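Local coordinates for long form salivary protein D7L1 (PDB 3DXL) that sequesters host biogenic amines and leukotrienes in two separate pockets, helping female mosquitoes to feed on blood, at residues K35-N39 and K121-K125; F4-M9 and L127-N131; Y92-V96 and Y113-H117. One frame throughout, in Å; residues are numbered along the deposited sequence.

Contact 1. Residues K35-N39 and K121-K125; sequences KEWIN and KDTSK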
loop_
_atom_site.group_PDB
_atom_site.type_symbol
_atom_site.label_atom_id
_atom_site.label_comp_id
_atom_site.label_asym_id
_atom_site.label_seq_id
_atom_site.Cartn_x
_atom_site.Cartn_y
_atom_site.Cartn_z
ATOM N N LYS A 35 6.984 -2.833 -14.991
ATOM C CA LYS A 35 6.298 -1.532 -14.888
ATOM C C LYS A 35 5.285 -1.328 -15.995
ATOM O O LYS A 35 4.257 -0.678 -15.782
ATOM C CB LYS A 35 7.288 -0.368 -14.941
ATOM C CG LYS A 35 8.101 -0.161 -13.698
ATOM C CD LYS A 35 8.774 1.206 -13.719
ATOM C CE LYS A 35 9.166 1.654 -15.123
ATOM N NZ LYS A 35 9.769 3.016 -15.101
ATOM N N GLU A 36 5.600 -1.867 -17.171
ATOM C CA GLU A 36 4.792 -1.693 -18.373
ATOM C C GLU A 36 3.818 -2.850 -18.598
ATOM O O GLU A 36 3.283 -3.017 -19.703
ATOM C CB GLU A 36 5.702 -1.513 -19.595
ATOM C CG GLU A 36 6.687 -0.333 -19.499
ATOM C CD GLU A 36 6.016 1.006 -19.213
ATOM O OE1 GLU A 36 4.995 1.320 -19.860
ATOM O OE2 GLU A 36 6.522 1.755 -18.347
ATOM N N TRP A 37 3.585 -3.640 -17.550
ATOM C CA TRP A 37 2.671 -4.785 -17.615
ATOM C C TRP A 37 3.186 -5.900 -18.544
ATOM O O TRP A 37 2.412 -6.679 -19.100
ATOM C CB TRP A 37 1.252 -4.323 -17.986
ATOM C CG TRP A 37 0.530 -3.631 -16.857
ATOM C CD1 TRP A 37 0.907 -2.476 -16.208
ATOM C CD2 TRP A 37 -0.689 -4.049 -16.247
ATOM N NE1 TRP A 37 -0.010 -2.166 -15.236
ATOM C CE2 TRP A 37 -0.999 -3.114 -15.233
ATOM C CE3 TRP A 37 -1.553 -5.133 -16.454
ATOM C CZ2 TRP A 37 -2.144 -3.226 -14.439
ATOM C CZ3 TRP A 37 -2.684 -5.248 -15.666
ATOM C CH2 TRP A 37 -2.968 -4.303 -14.661
ATOM N N ILE A 38 4.507 -5.971 -18.691
ATOM C CA ILE A 38 5.154 -7.029 -19.449
ATOM C C ILE A 38 5.757 -7.990 -18.425
ATOM O O ILE A 38 6.794 -7.696 -17.814
ATOM C CB ILE A 38 6.226 -6.463 -20.416
ATOM C CG1 ILE A 38 5.612 -5.440 -21.386
ATOM C CG2 ILE A 38 6.894 -7.579 -21.194
ATOM C CD1 ILE A 38 6.647 -4.654 -22.196
ATOM N N ASN A 39 5.083 -9.114 -18.211
ATOM C CA ASN A 39 5.500 -10.043 -17.169
ATOM C C ASN A 39 6.506 -11.036 -17.722
ATOM O O ASN A 39 6.167 -12.174 -18.040
ATOM C CB ASN A 39 4.294 -10.743 -16.547
ATOM C CG ASN A 39 3.419 -9.796 -15.744
ATOM O OD1 ASN A 39 3.881 -8.753 -15.264
ATOM N ND2 ASN A 39 2.150 -10.156 -15.590
ATOM N N LYS A 121 -4.808 -8.239 -21.839
ATOM C CA LYS A 121 -3.863 -7.254 -21.318
ATOM C C LYS A 121 -4.474 -5.870 -21.202
ATOM O O LYS A 121 -4.455 -5.285 -20.122
ATOM C CB LYS A 121 -2.583 -7.206 -22.155
ATOM C CG LYS A 121 -1.488 -6.353 -21.506
ATOM C CD LYS A 121 -0.136 -6.520 -22.176
ATOM C CE LYS A 121 0.585 -7.758 -21.674
ATOM N NZ LYS A 121 2.061 -7.607 -21.788
ATOM N N ASP A 122 -5.021 -5.339 -22.290
ATOM C CA ASP A 122 -5.604 -4.002 -22.267
ATOM C C ASP A 122 -6.807 -3.895 -21.342
ATOM O O ASP A 122 -6.970 -2.895 -20.652
ATOM C CB ASP A 122 -5.969 -3.549 -23.679
ATOM C CG ASP A 122 -4.776 -3.035 -24.446
ATOM O OD1 ASP A 122 -3.897 -2.382 -23.840
ATOM O OD2 ASP A 122 -4.725 -3.263 -25.669
ATOM N N THR A 123 -7.651 -4.921 -21.324
ATOM C CA THR A 123 -8.819 -4.921 -20.468
ATOM C C THR A 123 -8.387 -4.806 -19.007
ATOM O O THR A 123 -8.893 -3.957 -18.251
ATOM C CB THR A 123 -9.638 -6.207 -20.670
ATOM O OG1 THR A 123 -9.996 -6.325 -22.053
ATOM C CG2 THR A 123 -10.896 -6.199 -19.814
ATOM N N SER A 124 -7.447 -5.657 -18.616
ATOM C CA SER A 124 -6.993 -5.704 -17.221
ATOM C C SER A 124 -6.182 -4.468 -16.825
ATOM O O SER A 124 -6.372 -3.921 -15.736
ATOM C CB SER A 124 -6.218 -6.995 -16.964
ATOM O OG SER A 124 -5.011 -7.025 -17.683
ATOM N N LYS A 125 -5.318 -4.018 -17.727
ATOM C CA LYS A 125 -4.497 -2.829 -17.510
ATOM C C LYS A 125 -5.371 -1.590 -17.349
ATOM O O LYS A 125 -5.157 -0.779 -16.450
ATOM C CB LYS A 125 -3.517 -2.669 -18.670
ATOM C CG LYS A 125 -2.475 -1.594 -18.507
ATOM C CD LYS A 125 -1.387 -1.781 -19.557
ATOM C CE LYS A 125 -0.157 -0.963 -19.235
ATOM N NZ LYS A 125 -0.371 0.468 -19.505
HETATM O O HOH W 1 2.338 1.209 -19.325
HETATM O O HOH W 2 3.237 -9.955 -20.231
#
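Trp37 O is gripped by two donors: the ammonium of Lys121, with its NZ 2.9 Å from Trp37 O, and NE2 of His117 on helix 106-119. The lysine arrives tilted 33° from the carbonyl plane. Its CG stands anti to the backbone N (chi1 -171°), which sends the chain out from the start of helix 121-127 toward the loop, and a bend at chi3 carries CE and NZ up to the carbonyl. A water adds a second link between the same parts, accepting from Lys121 NZ at 3.1 Å and from Asn39 N at 2.9 Å. Trp37, with positive phi, is the C-prime residue of the Schellman motif that ends helix 27-34; the ammonium of Lys121 lies close to that end, where a positive charge is probably favourable. In this odorant-binding-type domain Trp37 and nearby Gly130 bind leukotriene E4, and the indole lies at the N-terminal lipid pocket. One indole face is laid against Lys125. CA of Lys125 sits 3.6 Å from the centroid of the six-membered ring of Trp37, a CH-pi contact over the face; CG lies above the middle of the ring system, and CE reaches 3.5 Å from Trp37 CD1. A turn at chi4 (-74°) then swings Lys125 NZ to a hydrogen bond with Gly130 O, leaving only a long, weak cation-pi approach of 5.0 Å from NZ to the centroid of the five-membered ring of Trp37. Another water accepts from Lys125 NZ and donates to Glu36 OE1, which also forms a salt bridge with Lys132. At the far end of the indole, Ser124 OG comes obliquely within 3.6 Å of Trp37 CZ3, while the ring of Phe13 meets the indole with its plane steeply inclined.

Contact 2. Residues F4-M9 and L127-N131; sequences FDPEEM and LFHGN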
loop_
_atom_site.group_PDB
_atom_site.type_symbol
_atom_site.label_atom_id
_atom_site.label_comp_id
_atom_site.label_asym_id
_atom_site.label_seq_id
_atom_site.Cartn_x
_atom_site.Cartn_y
_atom_site.Cartn_z
ATOM N N PHE A 4 -10.325 -1.173 -6.035
ATOM C CA PHE A 4 -9.063 -0.520 -5.714
ATOM C C PHE A 4 -8.930 0.770 -6.494
ATOM O O PHE A 4 -9.167 0.796 -7.711
ATOM C CB PHE A 4 -7.898 -1.442 -6.057
ATOM C CG PHE A 4 -7.880 -2.718 -5.277
ATOM C CD1 PHE A 4 -7.524 -2.727 -3.928
ATOM C CD2 PHE A 4 -8.213 -3.921 -5.887
ATOM C CE1 PHE A 4 -7.501 -3.919 -3.210
ATOM C CE2 PHE A 4 -8.188 -5.109 -5.174
ATOM C CZ PHE A 4 -7.835 -5.111 -3.836
ATOM N N ASP A 5 -8.537 1.841 -5.803
ATOM C CA ASP A 5 -8.310 3.102 -6.474
ATOM C C ASP A 5 -6.886 3.144 -7.049
ATOM O O ASP A 5 -6.123 2.183 -6.879
ATOM C CB ASP A 5 -8.663 4.301 -5.559
ATOM C CG ASP A 5 -7.673 4.519 -4.410
ATOM O OD1 ASP A 5 -6.496 4.128 -4.525
ATOM O OD2 ASP A 5 -8.092 5.132 -3.398
ATOM N N PRO A 6 -6.536 4.208 -7.785
ATOM C CA PRO A 6 -5.200 4.226 -8.391
ATOM C C PRO A 6 -4.030 4.094 -7.418
ATOM O O PRO A 6 -3.031 3.439 -7.746
ATOM C CB PRO A 6 -5.166 5.568 -9.119
ATOM C CG PRO A 6 -6.604 5.781 -9.493
ATOM C CD PRO A 6 -7.352 5.342 -8.259
ATOM N N GLU A 7 -4.151 4.716 -6.244
ATOM C CA GLU A 7 -3.122 4.644 -5.211
ATOM C C GLU A 7 -2.997 3.224 -4.679
ATOM O O GLU A 7 -1.892 2.734 -4.416
ATOM C CB GLU A 7 -3.456 5.614 -4.076
ATOM C CG GLU A 7 -2.435 5.632 -2.935
ATOM C CD GLU A 7 -2.604 4.492 -1.930
ATOM O OE1 GLU A 7 -3.720 3.954 -1.784
ATOM O OE2 GLU A 7 -1.618 4.172 -1.229
ATOM N N GLU A 8 -4.134 2.560 -4.521
ATOM C CA GLU A 8 -4.137 1.204 -3.993
ATOM C C GLU A 8 -3.466 0.229 -4.952
ATOM O O GLU A 8 -2.743 -0.665 -4.519
ATOM C CB GLU A 8 -5.549 0.756 -3.626
ATOM C CG GLU A 8 -6.080 1.484 -2.392
ATOM C CD GLU A 8 -7.542 1.230 -2.115
ATOM O OE1 GLU A 8 -8.364 1.365 -3.045
ATOM O OE2 GLU A 8 -7.891 0.941 -0.951
ATOM N N MET A 9 -3.697 0.408 -6.253
ATOM C CA MET A 9 -3.019 -0.422 -7.247
ATOM C C MET A 9 -1.540 -0.075 -7.350
ATOM O O MET A 9 -0.705 -0.966 -7.459
ATOM C CB MET A 9 -3.709 -0.356 -8.612
ATOM C CG MET A 9 -5.115 -0.932 -8.597
ATOM S SD MET A 9 -5.235 -2.610 -7.902
ATOM C CE MET A 9 -4.009 -3.494 -8.843
ATOM N N LEU A 127 -8.596 -1.518 -16.424
ATOM C CA LEU A 127 -9.473 -1.662 -15.267
ATOM C C LEU A 127 -8.767 -1.428 -13.940
ATOM O O LEU A 127 -9.372 -0.903 -12.996
ATOM C CB LEU A 127 -10.086 -3.056 -15.265
ATOM C CG LEU A 127 -11.334 -3.332 -14.438
ATOM C CD1 LEU A 127 -12.428 -2.336 -14.769
ATOM C CD2 LEU A 127 -11.819 -4.734 -14.749
ATOM N N PHE A 128 -7.513 -1.855 -13.866
ATOM C CA PHE A 128 -6.763 -1.840 -12.618
ATOM C C PHE A 128 -5.714 -0.737 -12.586
ATOM O O PHE A 128 -4.663 -0.871 -11.945
ATOM C CB PHE A 128 -6.185 -3.220 -12.344
ATOM C CG PHE A 128 -7.210 -4.206 -11.897
ATOM C CD1 PHE A 128 -7.672 -4.198 -10.582
ATOM C CD2 PHE A 128 -7.756 -5.124 -12.791
ATOM C CE1 PHE A 128 -8.636 -5.098 -10.153
ATOM C CE2 PHE A 128 -8.725 -6.025 -12.371
ATOM C CZ PHE A 128 -9.167 -6.021 -11.053
ATOM N N HIS A 129 -6.027 0.370 -13.257
ATOM C CA HIS A 129 -5.274 1.636 -13.117
ATOM C C HIS A 129 -3.836 1.527 -13.605
ATOM O O HIS A 129 -2.924 2.131 -13.025
ATOM C CB HIS A 129 -5.345 2.199 -11.682
ATOM C CG HIS A 129 -6.735 2.309 -11.157
ATOM N ND1 HIS A 129 -7.715 3.049 -11.789
ATOM C CD2 HIS A 129 -7.311 1.775 -10.057
ATOM C CE1 HIS A 129 -8.840 2.956 -11.101
ATOM N NE2 HIS A 129 -8.619 2.194 -10.042
ATOM N N GLY A 130 -3.651 0.758 -14.677
ATOM C CA GLY A 130 -2.374 0.636 -15.355
ATOM C C GLY A 130 -2.275 1.478 -16.614
ATOM O O GLY A 130 -1.188 1.631 -17.159
ATOM N N ASN A 131 -3.400 2.016 -17.084
ATOM C CA ASN A 131 -3.401 2.878 -18.266
ATOM C C ASN A 131 -2.978 4.283 -17.849
ATOM O O ASN A 131 -3.690 4.960 -17.111
ATOM C CB ASN A 131 -4.781 2.883 -18.935
ATOM C CG ASN A 131 -4.823 3.714 -20.211
ATOM O OD1 ASN A 131 -4.400 4.867 -20.235
ATOM N ND2 ASN A 131 -5.345 3.125 -21.280
HETATM O O HOH W 3 -2.037 2.834 -10.393
#
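His129 presses its imidazole onto Pro6 in the first turn of helix 6-20, whose N terminus carries a capping box: Glu8 N donates to OD1 of the N-cap Asp5, and Asp5 N to Glu8 OE1. The histidine's loop, which follows helix 121-127, also holds Gly130, a leukotriene E4 ligand, so the contact sets the start of helix 6-20 beside a loop of the N-terminal lipid pocket. CB of His129 starts 3.9 Å from Pro6 CA. Pro6 CG covers one ring face in a CH-pi contact, 3.8 Å from the centroid of the His129 ring and 12° off the normal, with ND1 3.7 Å from Pro6 CG and CE1 over the same proline; Leu127 O lies over the opposite face. CD2 of His129 comes 3.1 Å from Phe4 O, and Met9 CG borders this edge. At the tip, NE2 donates to Phe4 O over 2.8 Å, a bent bond (131° at the hydrogen) that lies in the imidazole plane and meets a carbonyl lone pair, holding the ring's rotation. Alongside, Met9 SD makes a Met-aromatic contact at the Phe128 ring edge, 4.0 Å from Phe128 CD1. A water donates to both Pro6 O and His129 O, each at 2.9 Å.

Contact 3. Residues Y92-V96 and Y113-H117; sequences YANAV and YDPVH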
loop_
_atom_site.group_PDB
_atom_site.type_symbol
_atom_site.label_atom_id
_atom_site.label_comp_id
_atom_site.label_asym_id
_atom_site.label_seq_id
_atom_site.Cartn_x
_atom_site.Cartn_y
_atom_site.Cartn_z
ATOM N N TYR A 92 -12.932 -11.107 -19.902
ATOM C CA TYR A 92 -11.806 -11.227 -18.982
ATOM C C TYR A 92 -12.231 -11.989 -17.726
ATOM O O TYR A 92 -11.559 -12.938 -17.302
ATOM C CB TYR A 92 -11.270 -9.824 -18.668
ATOM C CG TYR A 92 -10.216 -9.700 -17.583
ATOM C CD1 TYR A 92 -9.219 -10.656 -17.419
ATOM C CD2 TYR A 92 -10.205 -8.585 -16.742
ATOM C CE1 TYR A 92 -8.250 -10.512 -16.430
ATOM C CE2 TYR A 92 -9.241 -8.435 -15.751
ATOM C CZ TYR A 92 -8.272 -9.395 -15.599
ATOM O OH TYR A 92 -7.317 -9.227 -14.615
ATOM N N ALA A 93 -13.362 -11.603 -17.145
ATOM C CA ALA A 93 -13.868 -12.296 -15.966
ATOM C C ALA A 93 -14.130 -13.777 -16.261
ATOM O O ALA A 93 -13.788 -14.650 -15.461
ATOM C CB ALA A 93 -15.126 -11.625 -15.447
ATOM N N ASN A 94 -14.737 -14.051 -17.418
ATOM C CA ASN A 94 -14.978 -15.425 -17.858
ATOM C C ASN A 94 -13.696 -16.249 -17.964
ATOM O O ASN A 94 -13.656 -17.390 -17.508
ATOM C CB ASN A 94 -15.743 -15.449 -19.188
ATOM C CG ASN A 94 -17.198 -15.067 -19.029
ATOM O OD1 ASN A 94 -17.745 -15.090 -17.925
ATOM N ND2 ASN A 94 -17.840 -14.715 -20.140
ATOM N N ALA A 95 -12.654 -15.670 -18.562
ATOM C CA ALA A 95 -11.362 -16.353 -18.676
ATOM C C ALA A 95 -10.776 -16.694 -17.300
ATOM O O ALA A 95 -10.241 -17.782 -17.094
ATOM C CB ALA A 95 -10.389 -15.530 -19.501
ATOM N N VAL A 96 -10.905 -15.774 -16.347
ATOM C CA VAL A 96 -10.444 -16.038 -14.980
ATOM C C VAL A 96 -11.288 -17.129 -14.306
ATOM O O VAL A 96 -10.742 -18.076 -13.742
ATOM C CB VAL A 96 -10.398 -14.743 -14.126
ATOM C CG1 VAL A 96 -10.080 -15.061 -12.659
ATOM C CG2 VAL A 96 -9.357 -13.787 -14.685
ATOM N N TYR A 113 -2.145 -18.058 -14.994
ATOM C CA TYR A 113 -2.666 -16.738 -15.305
ATOM C C TYR A 113 -2.061 -16.094 -16.556
ATOM O O TYR A 113 -2.711 -15.279 -17.195
ATOM C CB TYR A 113 -2.536 -15.790 -14.090
ATOM C CG TYR A 113 -3.210 -14.455 -14.323
ATOM C CD1 TYR A 113 -4.596 -14.319 -14.201
ATOM C CD2 TYR A 113 -2.468 -13.334 -14.686
ATOM C CE1 TYR A 113 -5.222 -13.107 -14.436
ATOM C CE2 TYR A 113 -3.086 -12.119 -14.928
ATOM C CZ TYR A 113 -4.466 -12.009 -14.799
ATOM O OH TYR A 113 -5.075 -10.803 -15.049
ATOM N N ASP A 114 -0.821 -16.439 -16.902
ATOM C CA ASP A 114 -0.121 -15.750 -17.994
ATOM C C ASP A 114 -0.942 -15.681 -19.313
ATOM O O ASP A 114 -0.997 -14.632 -19.936
ATOM C CB ASP A 114 1.274 -16.356 -18.208
ATOM C CG ASP A 114 2.138 -15.548 -19.152
ATOM O OD1 ASP A 114 2.210 -14.308 -19.035
ATOM O OD2 ASP A 114 2.782 -16.176 -20.011
ATOM N N PRO A 115 -1.583 -16.791 -19.743
ATOM C CA PRO A 115 -2.402 -16.681 -20.970
ATOM C C PRO A 115 -3.533 -15.654 -20.863
ATOM O O PRO A 115 -3.856 -14.979 -21.852
ATOM C CB PRO A 115 -2.983 -18.093 -21.136
ATOM C CG PRO A 115 -1.994 -18.976 -20.442
ATOM C CD PRO A 115 -1.591 -18.166 -19.219
ATOM N N VAL A 116 -4.114 -15.528 -19.668
ATOM C CA VAL A 116 -5.171 -14.561 -19.421
ATOM C C VAL A 116 -4.606 -13.147 -19.443
ATOM O O VAL A 116 -5.183 -12.252 -20.045
ATOM C CB VAL A 116 -5.898 -14.828 -18.079
ATOM C CG1 VAL A 116 -6.950 -13.757 -17.802
ATOM C CG2 VAL A 116 -6.527 -16.223 -18.079
ATOM N N HIS A 117 -3.452 -12.961 -18.804
ATOM C CA HIS A 117 -2.780 -11.675 -18.825
ATOM C C HIS A 117 -2.598 -11.190 -20.271
ATOM O O HIS A 117 -2.926 -10.056 -20.603
ATOM C CB HIS A 117 -1.428 -11.781 -18.115
ATOM C CG HIS A 117 -0.644 -10.511 -18.126
ATOM N ND1 HIS A 117 -0.991 -9.416 -17.364
ATOM C CD2 HIS A 117 0.469 -10.160 -18.809
ATOM C CE1 HIS A 117 -0.120 -8.445 -17.578
ATOM N NE2 HIS A 117 0.776 -8.871 -18.448
#
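The antiparallel pair of helices 86-97 and 106-119, part of the N-terminal PBP/GOBP domain, meets here with local axes 10.2 Å apart and at 170°. Val116 points into the gap between them. Its CG1, anti to the backbone N (chi1 177°), abuts the edge of the Tyr92 ring in plane, 3.8 Å from Tyr92 CE1, and lies 3.9 Å from Val96 CG2, while its other methyl, CG2, rests 4.2 Å from Ala95 CB. Beyond this apolar patch the two tyrosines reach for each other, their side chains crossing at about a right angle. Tyr92 OH and Tyr113 OH share a hydrogen bond of 2.8 Å in which either may donate, and Tyr92 OH lies in the plane of the Tyr113 ring, at its edge. Tyr92 OH also bonds a glycerol, probably from the crystallisation liquor. Val96 CG2 meets the edge of the Tyr113 ring, 4.2 Å from Tyr113 CE1. The second helix is kinked at Pro115. Around the pair, Tyr92 leans on Ser124 and Thr123 of helix 121-127, Val96 touches Ile73 of helix 71-79, and both Val96 and Tyr113 lie against Phe68 of strand 67-68.

From the N terminus, the start of helix 6-20 opens contact 2, which closes only at the loop 127-131, so the chain loop takes in most of the N-terminal domain. Within that span, the loop after helix 27-34 opens contact 1 and helix 121-127 closes it. Deeper, helices 86-97 and 106-119 close contact 3 over a short connection. The three nest without crossing. Contacts 1 and 2 touch where Trp37 and Lys125 meet Phe128 and Gly130, whereas His117 and Tyr92 join contact 3 to contact 1. Contact 3 reaches contact 2 through Tyr92 packing on Phe128. Contacts 1 and 2 tie helix 121-127 and its trailing loop to earlier parts of the domain; contact 3 pairs two helices beside them.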